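Local coordinates for UDP-4-amino-4,6-dideoxy-N-acetyl-beta-L-altrosamine transaminase (Helicobacter pylori, PDB 2FNU), which transfers an amino group from L-glutamate to a UDP-linked 4-keto sugar, the second step in making pseudaminic acid for flagellin modification, at residues B[156-159]-B[160-163]; B[249-252]-B[253-257]. One frame throughout, in Å; residues are numbered along the deposited sequence.

Contact 1. Residues B[156-159]-B[160-163]. With PMP (4'-deoxy-4'-aminopyridoxal-5'-phosphate), chain E.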
loop_
_atom_site.group_PDB
_atom_site.type_symbol
_atom_site.label_atom_id
_atom_site.label_comp_id
_atom_site.label_asym_id
_atom_site.label_seq_id
_atom_site.Cartn_x
_atom_site.Cartn_y
_atom_site.Cartn_z
ATOM N N SER B 156 -10.157 -6.062 -12.250
ATOM C CA SER B 156 -9.107 -5.040 -12.298
ATOM C C SER B 156 -9.017 -4.343 -13.647
ATOM O O SER B 156 -8.674 -3.148 -13.693
ATOM C CB SER B 156 -7.745 -5.642 -11.945
ATOM O OG SER B 156 -7.646 -5.883 -10.550
ATOM N N HIS B 157 -9.287 -5.080 -14.742
ATOM C CA HIS B 157 -9.221 -4.525 -16.100
ATOM C C HIS B 157 -10.482 -3.798 -16.534
ATOM O O HIS B 157 -10.495 -3.198 -17.621
ATOM C CB HIS B 157 -9.036 -5.649 -17.140
ATOM C CG HIS B 157 -7.752 -6.403 -17.012
ATOM N ND1 HIS B 157 -7.338 -7.310 -17.962
ATOM C CD2 HIS B 157 -6.800 -6.404 -16.047
ATOM C CE1 HIS B 157 -6.180 -7.835 -17.592
ATOM N NE2 HIS B 157 -5.830 -7.303 -16.433
ATOM N N ALA B 158 -11.542 -3.891 -15.732
ATOM C CA ALA B 158 -12.886 -3.763 -16.301
ATOM C C ALA B 158 -13.743 -2.590 -15.844
ATOM O O ALA B 158 -14.965 -2.632 -16.029
ATOM C CB ALA B 158 -13.677 -5.072 -16.103
ATOM N N LEU B 159 -13.132 -1.544 -15.283
ATOM C CA LEU B 159 -13.954 -0.380 -14.932
ATOM C C LEU B 159 -14.613 0.207 -16.190
ATOM O O LEU B 159 -13.933 0.611 -17.151
ATOM C CB LEU B 159 -13.140 0.677 -14.199
ATOM C CG LEU B 159 -14.006 1.838 -13.677
ATOM C CD1 LEU B 159 -14.772 1.456 -12.432
ATOM C CD2 LEU B 159 -13.109 3.030 -13.425
ATOM N N GLY B 160 -15.942 0.243 -16.168
ATOM C CA GLY B 160 -16.703 0.736 -17.311
ATOM C C GLY B 160 -17.244 -0.366 -18.210
ATOM O O GLY B 160 -18.128 -0.127 -19.039
ATOM N N SER B 161 -16.708 -1.579 -18.072
ATOM C CA SER B 161 -17.238 -2.719 -18.825
ATOM C C SER B 161 -18.646 -3.066 -18.380
ATOM O O SER B 161 -19.029 -2.776 -17.241
ATOM C CB SER B 161 -16.337 -3.948 -18.653
ATOM O OG SER B 161 -15.034 -3.668 -19.144
ATOM N N GLU B 162 -19.394 -3.702 -19.294
ATOM C CA GLU B 162 -20.802 -4.066 -19.057
ATOM C C GLU B 162 -21.089 -5.544 -19.311
ATOM O O GLU B 162 -20.373 -6.237 -20.050
ATOM C CB GLU B 162 -21.719 -3.218 -19.944
ATOM C CG GLU B 162 -21.646 -1.740 -19.574
ATOM C CD GLU B 162 -22.530 -0.837 -20.437
ATOM O OE1 GLU B 162 -23.319 -1.334 -21.283
ATOM O OE2 GLU B 162 -22.410 0.397 -20.276
ATOM N N TYR B 163 -22.170 -6.009 -18.699
ATOM C CA TYR B 163 -22.727 -7.321 -18.984
ATOM C C TYR B 163 -24.229 -7.080 -19.058
ATOM O O TYR B 163 -24.827 -6.545 -18.118
ATOM C CB TYR B 163 -22.380 -8.284 -17.861
ATOM C CG TYR B 163 -23.053 -9.634 -17.992
ATOM C CD1 TYR B 163 -24.267 -9.891 -17.345
ATOM C CD2 TYR B 163 -22.473 -10.655 -18.743
ATOM C CE1 TYR B 163 -24.891 -11.136 -17.449
ATOM C CE2 TYR B 163 -23.106 -11.913 -18.858
ATOM C CZ TYR B 163 -24.300 -12.130 -18.202
ATOM O OH TYR B 163 -24.927 -13.358 -18.285
HETATM N N1 PMP E . -5.464 -8.417 -11.060
HETATM C C2 PMP E . -5.274 -8.227 -12.404
HETATM C C2A PMP E . -6.160 -8.975 -13.373
HETATM C C3 PMP E . -4.276 -7.342 -12.837
HETATM O O3 PMP E . -4.090 -7.112 -14.170
HETATM C C4 PMP E . -3.457 -6.669 -11.901
HETATM C C4A PMP E . -2.317 -5.775 -12.340
HETATM N N4A PMP E . -1.696 -6.230 -13.565
HETATM C C5 PMP E . -3.718 -6.835 -10.536
HETATM C C6 PMP E . -4.765 -7.669 -10.148
HETATM C C5A PMP E . -2.910 -6.114 -9.472
HETATM O O4P PMP E . -3.352 -4.769 -9.463
HETATM P P PMP E . -2.395 -3.616 -8.860
HETATM O O1P PMP E . -1.320 -3.384 -9.895
HETATM O O2P PMP E . -3.278 -2.409 -8.745
HETATM O O3P PMP E . -1.865 -4.059 -7.523
#
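A type II beta turn from Ala158 to Ser161 leads the chain away from the cofactor site of this pyridoxal-phosphate aminotransferase. It is closed by Ser161 N, which donates to Ala158 O at 2.9 Å. The donor sits above the carbonyl plane, 46° out of it. Gly160 takes the third position with a positive phi of 99°, where a side chain would clash with Leu159 O. The side chains of the end residues meet on the turn: Ala158 CB lies 3.6 Å from Ser161 OG. This hydroxyl is turned beside its own backbone N (chi1 -61°). It is hydrogen-bonded to Gly132 O and Ser282 N, so it ties the turn to two other loops.

Just before the turn, His157 reaches PMP. NE2 and PMP O3 form a 2.9 Å hydrogen bond, with O3 at the ring edge and in its plane. Either atom could be the donor. The other ring nitrogen, ND1, accepts from Ala131 N, and His284 meets the imidazole edge to face. These contacts fix the rotation of the ring. Ser156 lies against the pyridine ring of PMP, with CB 3.6 Å from PMP C2 and OG 3.4 Å from PMP N1. That OG is hydrogen-bonded to Asp154 OD2, and Asp154 also belongs to the cofactor pocket. His157 NE2 has a second, weak hydrogen bond with Tyr316 OH, so both ring nitrogens are engaged and the imidazole is held against the cofactor's phenolic oxygen.

Contact 2. Residues B[249-252]-B[253-257]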
loop_
_atom_site.group_PDB
_atom_site.type_symbol
_atom_site.label_atom_id
_atom_site.label_comp_id
_atom_site.label_asym_id
_atom_site.label_seq_id
_atom_site.Cartn_x
_atom_site.Cartn_y
_atom_site.Cartn_z
ATOM N N LEU B 249 -12.688 8.329 -22.082
ATOM C CA LEU B 249 -11.442 7.595 -22.258
ATOM C C LEU B 249 -11.733 6.205 -22.835
ATOM O O LEU B 249 -11.017 5.720 -23.713
ATOM C CB LEU B 249 -10.716 7.468 -20.907
ATOM C CG LEU B 249 -10.303 8.802 -20.270
ATOM C CD1 LEU B 249 -9.875 8.633 -18.800
ATOM C CD2 LEU B 249 -9.175 9.469 -21.072
ATOM N N MET B 250 -12.787 5.559 -22.328
ATOM C CA MET B 250 -13.158 4.223 -22.780
ATOM C C MET B 250 -13.535 4.258 -24.262
ATOM O O MET B 250 -13.180 3.349 -25.035
ATOM C CB MET B 250 -14.320 3.679 -21.937
ATOM C CG MET B 250 -14.829 2.318 -22.396
ATOM S SD MET B 250 -15.917 1.615 -21.142
ATOM C CE MET B 250 -17.346 1.169 -22.137
ATOM N N GLN B 251 -14.237 5.313 -24.663
ATOM C CA GLN B 251 -14.648 5.430 -26.065
ATOM C C GLN B 251 -13.448 5.719 -26.987
ATOM O O GLN B 251 -13.419 5.264 -28.141
ATOM C CB GLN B 251 -15.768 6.458 -26.229
ATOM C CG GLN B 251 -16.250 6.638 -27.685
ATOM C CD GLN B 251 -16.882 5.376 -28.299
ATOM O OE1 GLN B 251 -17.372 4.467 -27.599
ATOM N NE2 GLN B 251 -16.873 5.322 -29.627
ATOM N N LYS B 252 -12.451 6.456 -26.488
ATOM C CA LYS B 252 -11.225 6.610 -27.268
ATOM C C LYS B 252 -10.562 5.266 -27.524
ATOM O O LYS B 252 -10.095 5.013 -28.635
ATOM C CB LYS B 252 -10.253 7.590 -26.613
ATOM C CG LYS B 252 -10.751 9.035 -26.647
ATOM C CD LYS B 252 -10.671 9.600 -28.062
ATOM C CE LYS B 252 -11.139 11.050 -28.114
ATOM N NZ LYS B 252 -11.226 11.554 -29.518
ATOM N N ARG B 253 -10.497 4.412 -26.492
ATOM C CA ARG B 253 -9.929 3.080 -26.659
ATOM C C ARG B 253 -10.794 2.239 -27.603
ATOM O O ARG B 253 -10.273 1.479 -28.422
ATOM C CB ARG B 253 -9.723 2.395 -25.308
ATOM C CG ARG B 253 -8.668 3.091 -24.434
ATOM C CD ARG B 253 -8.288 2.244 -23.216
ATOM N NE ARG B 253 -9.446 2.019 -22.362
ATOM C CZ ARG B 253 -9.825 2.817 -21.365
ATOM N NH1 ARG B 253 -9.116 3.913 -21.047
ATOM N NH2 ARG B 253 -10.923 2.505 -20.683
ATOM N N GLU B 254 -12.114 2.409 -27.513
ATOM C CA GLU B 254 -13.013 1.684 -28.430
ATOM C C GLU B 254 -12.753 2.087 -29.882
ATOM O O GLU B 254 -12.740 1.226 -30.772
ATOM C CB GLU B 254 -14.482 1.892 -28.039
ATOM C CG GLU B 254 -15.518 1.293 -29.006
ATOM C CD GLU B 254 -15.544 -0.229 -29.042
ATOM O OE1 GLU B 254 -14.956 -0.890 -28.149
ATOM O OE2 GLU B 254 -16.188 -0.776 -29.973
ATOM N N GLU B 255 -12.528 3.377 -30.112
ATOM C CA GLU B 255 -12.254 3.857 -31.469
ATOM C C GLU B 255 -10.945 3.290 -31.995
ATOM O O GLU B 255 -10.864 2.894 -33.161
ATOM C CB GLU B 255 -12.345 5.385 -31.541
ATOM C CG GLU B 255 -13.820 5.809 -31.558
ATOM C CD GLU B 255 -14.085 7.231 -31.095
ATOM O OE1 GLU B 255 -15.279 7.547 -30.894
ATOM O OE2 GLU B 255 -13.132 8.018 -30.926
ATOM N N ALA B 256 -9.932 3.213 -31.132
ATOM C CA ALA B 256 -8.652 2.624 -31.520
ATOM C C ALA B 256 -8.856 1.155 -31.855
ATOM O O ALA B 256 -8.352 0.670 -32.868
ATOM C CB ALA B 256 -7.640 2.766 -30.386
ATOM N N ALA B 257 -9.603 0.445 -31.005
ATOM C CA ALA B 257 -9.874 -0.974 -31.248
ATOM C C ALA B 257 -10.590 -1.197 -32.577
ATOM O O ALA B 257 -10.283 -2.135 -33.320
ATOM C CB ALA B 257 -10.697 -1.554 -30.104
HETATM O O HOH W 1 -13.784 10.077 -29.224
#
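Gln251 and Glu255 meet through their side chains four residues apart. Gln251 NE2 donates to Glu255 OE1 at 3.0 Å, and the bond is nearly straight at 166°. The acceptor lies close to the amide plane of Gln251, but the N-H meets OE1 from above the carboxylate plane. The two flat groups are turned 77° against each other. Gln251 leaves the helix with CG anti to its backbone N (chi1 180°), then bends at chi2, which swings the amide forward along the helix to Glu255. The other carboxylate oxygen, Glu255 OE2, accepts from a water at 2.7 Å. Lys252 NZ makes a weak bond to the same water. The direct distance from Lys252 NZ to Glu255 OE2 is 4.3 Å, beyond a salt bridge, so water joins the two charges.

All of this rides on helix 246-264, whose backbone here is regular alpha helix. Arg253 N, Glu254 N, Glu255 N and Ala256 N each donate to the carbonyl four residues earlier, from Leu249 O to Lys252 O. This spacing puts Gln251 and Glu255 on one exposed side.

The side chain of Arg253 is buried. Its chain bends at chi3 and brings the guanidinium back beside the preceding turn. One face of that group carries Met250 CA and Leu249 O, both offset toward its rim. Arg253 NH2 comes 3.5 Å from Met250 CA, while NH1 is 3.9 Å from Leu249 CB. Further out, Arg253 NE donates to Ser282 O and NH1 to Pro184 O. Those two loop carbonyls hold the guanidinium, and Pro184 directly follows Lys183, the cofactor-attachment lysine, which carries no Schiff-base link here.

From the N terminus, the chain first leaves strand 150-154 of the seven-stranded sheet and makes contact 1, a turn that delivers it into strand 162-163. It then passes strands 174-178 and 191-195 and helices 198-208 and 233-244 before contact 2, inside helix 246-264. The two follow in series. Neither nests in nor crosses the other, and each spans one continuous piece of chain. Their centres lie 13 Å apart, yet they touch: Gly160 O packs 3.4 Å from Met250 CE. Ser282 also bridges them, since it bonds residues of contact 1 and Arg253 of contact 2. The helix is thus joined to the loop beside the cofactor.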